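Local coordinates for protein glutaredoxin 2 (Salmonella enterica subsp. enterica serovar Typhimurium, PDB 3IR4) that binds glutathione and probably catalyses glutathione-dependent thiol-disulfide exchange, at residues L154-V167 against I191-M204. Residues are numbered along the deposited sequence; the frame is centred on the assembly and turned at random. Where two conformers were deposited one is given.
With SO4 (sulfate ion), chain E.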
loop_
_atom_site.group_PDB
_atom_site.type_symbol
_atom_site.label_atom_id
_atom_site.label_comp_id
_atom_site.label_asym_id
_atom_site.label_seq_id
_atom_site.Cartn_x
_atom_site.Cartn_y
_atom_site.Cartn_z
ATOM N N LEU A 154 -0.787 16.103 -6.571
ATOM C CA LEU A 154 0.166 16.159 -5.480
ATOM C C LEU A 154 0.397 17.594 -5.009
ATOM O O LEU A 154 0.683 17.799 -3.831
ATOM C CB LEU A 154 1.494 15.484 -5.829
ATOM C CG LEU A 154 1.473 13.970 -5.978
ATOM C CD1 LEU A 154 2.862 13.490 -6.344
ATOM C CD2 LEU A 154 1.009 13.248 -4.710
ATOM N N ARG A 155 0.288 18.585 -5.895
ATOM C CA ARG A 155 0.492 19.964 -5.458
ATOM C C ARG A 155 -0.587 20.399 -4.439
ATOM O O ARG A 155 -0.297 21.165 -3.534
ATOM C CB ARG A 155 0.595 20.937 -6.633
ATOM C CG ARG A 155 1.870 20.771 -7.458
ATOM C CD ARG A 155 2.157 21.939 -8.365
ATOM N NE ARG A 155 0.992 22.316 -9.168
ATOM C CZ ARG A 155 0.675 21.786 -10.347
ATOM N NH1 ARG A 155 -0.411 22.207 -10.987
ATOM N NH2 ARG A 155 1.431 20.840 -10.893
ATOM N N LEU A 156 -1.820 19.927 -4.592
ATOM C CA LEU A 156 -2.863 20.238 -3.601
ATOM C C LEU A 156 -2.556 19.466 -2.318
ATOM O O LEU A 156 -2.619 20.009 -1.232
ATOM C CB LEU A 156 -4.263 19.939 -4.127
ATOM C CG LEU A 156 -5.398 20.138 -3.100
ATOM C CD1 LEU A 156 -5.469 21.559 -2.537
ATOM C CD2 LEU A 156 -6.741 19.754 -3.719
ATOM N N LEU A 157 -2.256 18.174 -2.444
ATOM C CA LEU A 157 -1.942 17.368 -1.275
ATOM C C LEU A 157 -0.850 18.009 -0.420
ATOM O O LEU A 157 -0.913 18.031 0.807
ATOM C CB LEU A 157 -1.504 15.947 -1.655
ATOM C CG LEU A 157 -1.166 15.024 -0.479
ATOM C CD1 LEU A 157 -2.376 14.697 0.361
ATOM C CD2 LEU A 157 -0.500 13.737 -0.998
ATOM N N ASP A 158 0.137 18.570 -1.081
ATOM C CA ASP A 158 1.233 19.238 -0.407
ATOM C C ASP A 158 0.764 20.270 0.616
ATOM O O ASP A 158 1.371 20.443 1.661
ATOM C CB ASP A 158 2.109 19.916 -1.467
ATOM C CG ASP A 158 3.407 20.443 -0.907
ATOM O OD1 ASP A 158 4.253 19.607 -0.537
ATOM O OD2 ASP A 158 3.597 21.693 -0.904
ATOM N N LYS A 159 -0.273 21.005 0.256
ATOM C CA LYS A 159 -0.806 22.054 1.129
ATOM C C LYS A 159 -1.624 21.517 2.300
ATOM O O LYS A 159 -1.882 22.236 3.262
ATOM C CB LYS A 159 -1.623 23.015 0.279
ATOM C CG LYS A 159 -0.776 23.679 -0.827
ATOM C CD LYS A 159 -1.575 24.597 -1.695
ATOM C CE LYS A 159 -0.724 25.224 -2.810
ATOM N NZ LYS A 159 -0.126 24.214 -3.754
ATOM N N LEU A 160 -2.011 20.253 2.234
ATOM C CA LEU A 160 -2.848 19.602 3.231
ATOM C C LEU A 160 -2.074 18.766 4.235
ATOM O O LEU A 160 -2.594 18.483 5.309
ATOM C CB LEU A 160 -3.889 18.714 2.557
ATOM C CG LEU A 160 -4.736 19.377 1.462
ATOM C CD1 LEU A 160 -5.711 18.320 0.913
ATOM C CD2 LEU A 160 -5.409 20.698 1.914
ATOM N N ILE A 161 -0.851 18.359 3.911
ATOM C CA ILE A 161 -0.068 17.558 4.840
ATOM C C ILE A 161 0.445 18.452 5.961
ATOM O O ILE A 161 1.268 19.326 5.742
ATOM C CB ILE A 161 1.091 16.845 4.144
ATOM C CG1 ILE A 161 0.568 15.889 3.066
ATOM C CG2 ILE A 161 1.955 16.087 5.150
ATOM C CD1 ILE A 161 1.692 15.322 2.187
ATOM N N VAL A 162 -0.006 18.176 7.182
ATOM C CA VAL A 162 0.364 19.031 8.294
ATOM C C VAL A 162 1.845 18.847 8.661
ATOM O O VAL A 162 2.536 19.847 8.872
ATOM C CB VAL A 162 -0.551 18.779 9.511
ATOM C CG1 VAL A 162 -0.016 19.436 10.787
ATOM C CG2 VAL A 162 -1.986 19.242 9.207
ATOM N N GLN A 163 2.333 17.609 8.729
ATOM C CA GLN A 163 3.709 17.366 9.105
ATOM C C GLN A 163 4.124 15.987 8.593
ATOM O O GLN A 163 3.271 15.170 8.261
ATOM C CB GLN A 163 3.885 17.512 10.635
ATOM C CG GLN A 163 3.070 16.559 11.471
ATOM C CD GLN A 163 3.033 17.023 12.915
ATOM O OE1 GLN A 163 2.383 18.033 13.228
ATOM N NE2 GLN A 163 3.755 16.343 13.777
ATOM N N PRO A 164 5.443 15.698 8.565
ATOM C CA PRO A 164 5.886 14.475 7.898
ATOM C C PRO A 164 5.521 13.174 8.572
ATOM O O PRO A 164 5.660 12.119 7.955
ATOM C CB PRO A 164 7.412 14.605 7.887
ATOM C CG PRO A 164 7.689 16.007 8.137
ATOM C CD PRO A 164 6.559 16.607 8.832
ATOM N N ASN A 165 5.135 13.234 9.842
ATOM C CA ASN A 165 4.810 12.056 10.630
ATOM C C ASN A 165 3.329 11.936 10.934
ATOM O O ASN A 165 2.928 11.058 11.705
ATOM C CB ASN A 165 5.661 11.949 11.909
ATOM C CG ASN A 165 5.455 13.104 12.849
ATOM O OD1 ASN A 165 5.065 14.189 12.439
ATOM N ND2 ASN A 165 5.801 12.910 14.114
ATOM N N ALA A 166 2.501 12.783 10.330
ATOM C CA ALA A 166 1.044 12.731 10.527
ATOM C C ALA A 166 0.367 13.701 9.588
ATOM O O ALA A 166 0.501 14.913 9.732
ATOM C CB ALA A 166 0.657 13.057 11.963
ATOM N N VAL A 167 -0.406 13.176 8.653
ATOM C CA VAL A 167 -1.031 14.040 7.645
ATOM C C VAL A 167 -1.928 15.115 8.248
ATOM O O VAL A 167 -1.995 16.229 7.733
ATOM C CB VAL A 167 -1.735 13.211 6.526
ATOM C CG1 VAL A 167 -2.865 12.380 7.073
ATOM C CG2 VAL A 167 -2.210 14.111 5.402
ATOM N N ILE A 191 7.490 11.407 -11.902
ATOM C CA ILE A 191 6.616 12.234 -11.077
ATOM C C ILE A 191 7.384 13.382 -10.416
ATOM O O ILE A 191 8.512 13.209 -9.932
ATOM C CB ILE A 191 5.920 11.388 -9.990
ATOM C CG1 ILE A 191 4.902 10.446 -10.643
ATOM C CG2 ILE A 191 5.201 12.290 -8.984
ATOM C CD1 ILE A 191 4.210 9.496 -9.686
ATOM N N HIS A 192 6.764 14.554 -10.406
ATOM C CA HIS A 192 7.230 15.729 -9.685
ATOM C C HIS A 192 6.614 15.711 -8.266
ATOM O O HIS A 192 5.406 15.835 -8.120
ATOM C CB HIS A 192 6.804 17.006 -10.410
ATOM C CG HIS A 192 7.388 17.163 -11.782
ATOM N ND1 HIS A 192 7.448 18.375 -12.420
ATOM C CD2 HIS A 192 7.940 16.269 -12.637
ATOM C CE1 HIS A 192 7.994 18.225 -13.613
ATOM N NE2 HIS A 192 8.311 16.955 -13.766
ATOM N N TRP A 193 7.467 15.524 -7.278
ATOM C CA TRP A 193 7.063 15.413 -5.884
ATOM C C TRP A 193 7.244 16.717 -5.141
ATOM O O TRP A 193 8.373 17.153 -4.945
ATOM C CB TRP A 193 7.887 14.321 -5.197
ATOM C CG TRP A 193 7.595 12.935 -5.653
ATOM C CD1 TRP A 193 8.170 12.276 -6.700
ATOM C CD2 TRP A 193 6.665 12.021 -5.064
ATOM N NE1 TRP A 193 7.681 11.019 -6.770
ATOM C CE2 TRP A 193 6.733 10.835 -5.803
ATOM C CE3 TRP A 193 5.824 12.077 -3.954
ATOM C CZ2 TRP A 193 6.006 9.707 -5.466
ATOM C CZ3 TRP A 193 5.085 10.993 -3.643
ATOM C CH2 TRP A 193 5.170 9.814 -4.385
ATOM N N PRO A 194 6.149 17.315 -4.663
ATOM C CA PRO A 194 6.298 18.525 -3.864
ATOM C C PRO A 194 7.013 18.219 -2.552
ATOM O O PRO A 194 6.993 17.091 -2.087
ATOM C CB PRO A 194 4.837 18.971 -3.639
ATOM C CG PRO A 194 4.095 18.385 -4.762
ATOM C CD PRO A 194 4.733 17.032 -4.932
ATOM N N THR A 195 7.613 19.242 -1.964
ATOM C CA THR A 195 8.466 19.113 -0.754
ATOM C C THR A 195 7.781 18.402 0.404
ATOM O O THR A 195 8.351 17.471 0.962
ATOM C CB THR A 195 8.936 20.483 -0.291
ATOM O OG1 THR A 195 9.686 21.059 -1.344
ATOM C CG2 THR A 195 9.777 20.390 1.010
ATOM N N LYS A 196 6.591 18.863 0.791
ATOM C CA LYS A 196 5.948 18.284 1.970
ATOM C C LYS A 196 5.521 16.842 1.686
ATOM O O LYS A 196 5.552 15.990 2.584
ATOM C CB LYS A 196 4.749 19.095 2.438
ATOM C CG LYS A 196 5.156 20.471 2.927
ATOM C CD LYS A 196 4.032 21.391 3.255
ATOM C CE LYS A 196 4.542 22.818 3.468
ATOM N NZ LYS A 196 3.416 23.649 3.863
ATOM N N VAL A 197 5.091 16.553 0.453
ATOM C CA VAL A 197 4.702 15.213 0.090
ATOM C C VAL A 197 5.912 14.297 0.169
ATOM O O VAL A 197 5.841 13.214 0.732
ATOM C CB VAL A 197 4.045 15.147 -1.296
ATOM C CG1 VAL A 197 3.613 13.703 -1.576
ATOM C CG2 VAL A 197 2.869 16.126 -1.419
ATOM N N ALA A 198 7.024 14.740 -0.413
ATOM C CA ALA A 198 8.265 13.954 -0.384
ATOM C C ALA A 198 8.754 13.711 1.030
ATOM O O ALA A 198 9.188 12.608 1.379
ATOM C CB ALA A 198 9.371 14.624 -1.190
ATOM N N ASP A 199 8.685 14.748 1.876
ATOM C CA ASP A 199 9.121 14.597 3.272
ATOM C C ASP A 199 8.268 13.614 4.056
ATOM O O ASP A 199 8.762 12.862 4.874
ATOM C CB ASP A 199 9.097 15.938 3.989
ATOM C CG ASP A 199 10.176 16.881 3.565
ATOM O OD1 ASP A 199 11.116 16.481 2.856
ATOM O OD2 ASP A 199 10.120 18.047 4.027
ATOM N N TYR A 200 6.969 13.673 3.815
ATOM C CA TYR A 200 6.021 12.748 4.470
ATOM C C TYR A 200 6.300 11.323 3.974
ATOM O O TYR A 200 6.407 10.381 4.765
ATOM C CB TYR A 200 4.589 13.201 4.140
ATOM C CG TYR A 200 3.522 12.255 4.620
ATOM C CD1 TYR A 200 3.075 11.198 3.827
ATOM C CD2 TYR A 200 2.998 12.379 5.889
ATOM C CE1 TYR A 200 2.108 10.347 4.268
ATOM C CE2 TYR A 200 2.023 11.515 6.338
ATOM C CZ TYR A 200 1.600 10.485 5.545
ATOM O OH TYR A 200 0.639 9.595 5.953
ATOM N N ARG A 201 6.384 11.144 2.668
ATOM C CA ARG A 201 6.684 9.854 2.077
ATOM C C ARG A 201 7.955 9.262 2.671
ATOM O O ARG A 201 7.986 8.110 3.082
ATOM C CB ARG A 201 6.871 10.066 0.585
ATOM C CG ARG A 201 7.371 8.882 -0.241
ATOM C CD ARG A 201 7.961 9.351 -1.550
ATOM N NE ARG A 201 9.217 10.045 -1.336
ATOM C CZ ARG A 201 9.736 10.935 -2.176
ATOM N NH1 ARG A 201 9.122 11.233 -3.306
ATOM N NH2 ARG A 201 10.882 11.521 -1.890
ATOM N N ASP A 202 9.012 10.058 2.720
ATOM C CA ASP A 202 10.296 9.577 3.191
ATOM C C ASP A 202 10.276 9.241 4.656
ATOM O O ASP A 202 10.786 8.197 5.085
ATOM C CB ASP A 202 11.385 10.610 2.902
ATOM C CG ASP A 202 11.721 10.748 1.431
ATOM O OD1 ASP A 202 11.321 9.898 0.617
ATOM O OD2 ASP A 202 12.373 11.757 1.090
ATOM N N ASN A 203 9.684 10.108 5.459
ATOM C CA ASN A 203 9.635 9.857 6.881
ATOM C C ASN A 203 8.765 8.660 7.218
ATOM O O ASN A 203 9.125 7.813 8.025
ATOM C CB ASN A 203 9.129 11.069 7.651
ATOM C CG ASN A 203 8.897 10.709 9.090
ATOM O OD1 ASN A 203 9.858 10.524 9.836
ATOM N ND2 ASN A 203 7.639 10.470 9.454
HETATM N N MSE A 204 7.599 8.587 6.587
HETATM C CA MSE A 204 6.705 7.487 6.877
HETATM C C MSE A 204 7.308 6.145 6.447
HETATM O O MSE A 204 7.106 5.154 7.145
HETATM C CB MSE A 204 5.347 7.702 6.237
HETATM C CG MSE A 204 4.579 8.837 6.848
HETATM SE SE MSE A 204 4.206 8.738 8.725
HETATM C CE MSE A 204 3.482 7.098 8.734
HETATM S S SO4 E . 6.701 21.890 -11.034
HETATM O O1 SO4 E . 8.168 21.788 -11.115
HETATM O O2 SO4 E . 6.256 22.987 -11.912
HETATM O O3 SO4 E . 6.311 22.146 -9.634
HETATM O O4 SO4 E . 6.153 20.610 -11.526
HETATM O O HOH W 1 2.594 23.662 0.973
#
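Within the all-helical, GST-like C-terminal domain, the end of helix 143-160 and the loop after it pack on helix 195-208, and the carboxylate of D158 meets the amides of the first turn of that helix, a case of a side chain from one helix meeting the N-terminal amides of another. The two helix segments cross at 72°, with axes 8.1 Å apart at their closest. P194 holds the N-cap position and D158 reaches in from across the contact: with CG anti to its backbone N (chi1 -170°), its OD1 takes weak bonds from K196 N (2.8 Å) and V197 N, two amides at a helix start, a setting that would probably stabilise the carboxylate. Its OD2 reaches K196 NZ through a water that donates to the acid and accepts from the amine, while the lysine chain runs extended beside D158 O.

Beside these polar bonds, V197 CG2 wedges between L154 O, D158 CA and I161 CD1, the last 3.9 Å away. L154 branches two ways: CD2 touches V197 CG1, the two side chains crossing at about a right angle, whereas CD1 touches I191 CG2 and lies over one face of the W193 ring near its rim. R201 NH1 sits over the opposite face, also near the rim.

Farther along, the type I turn Q163-A166 runs past the ring of Y200, Q163 O at its edge in plane. The tyrosine ring carries M204 CG over the centre of one face, and its OH bonds to D175, which also accepts from V167 N. P164 O receives N203 ND2, also bound to Q207, at 3.0 Å, the donor standing 57° out of the carbonyl plane.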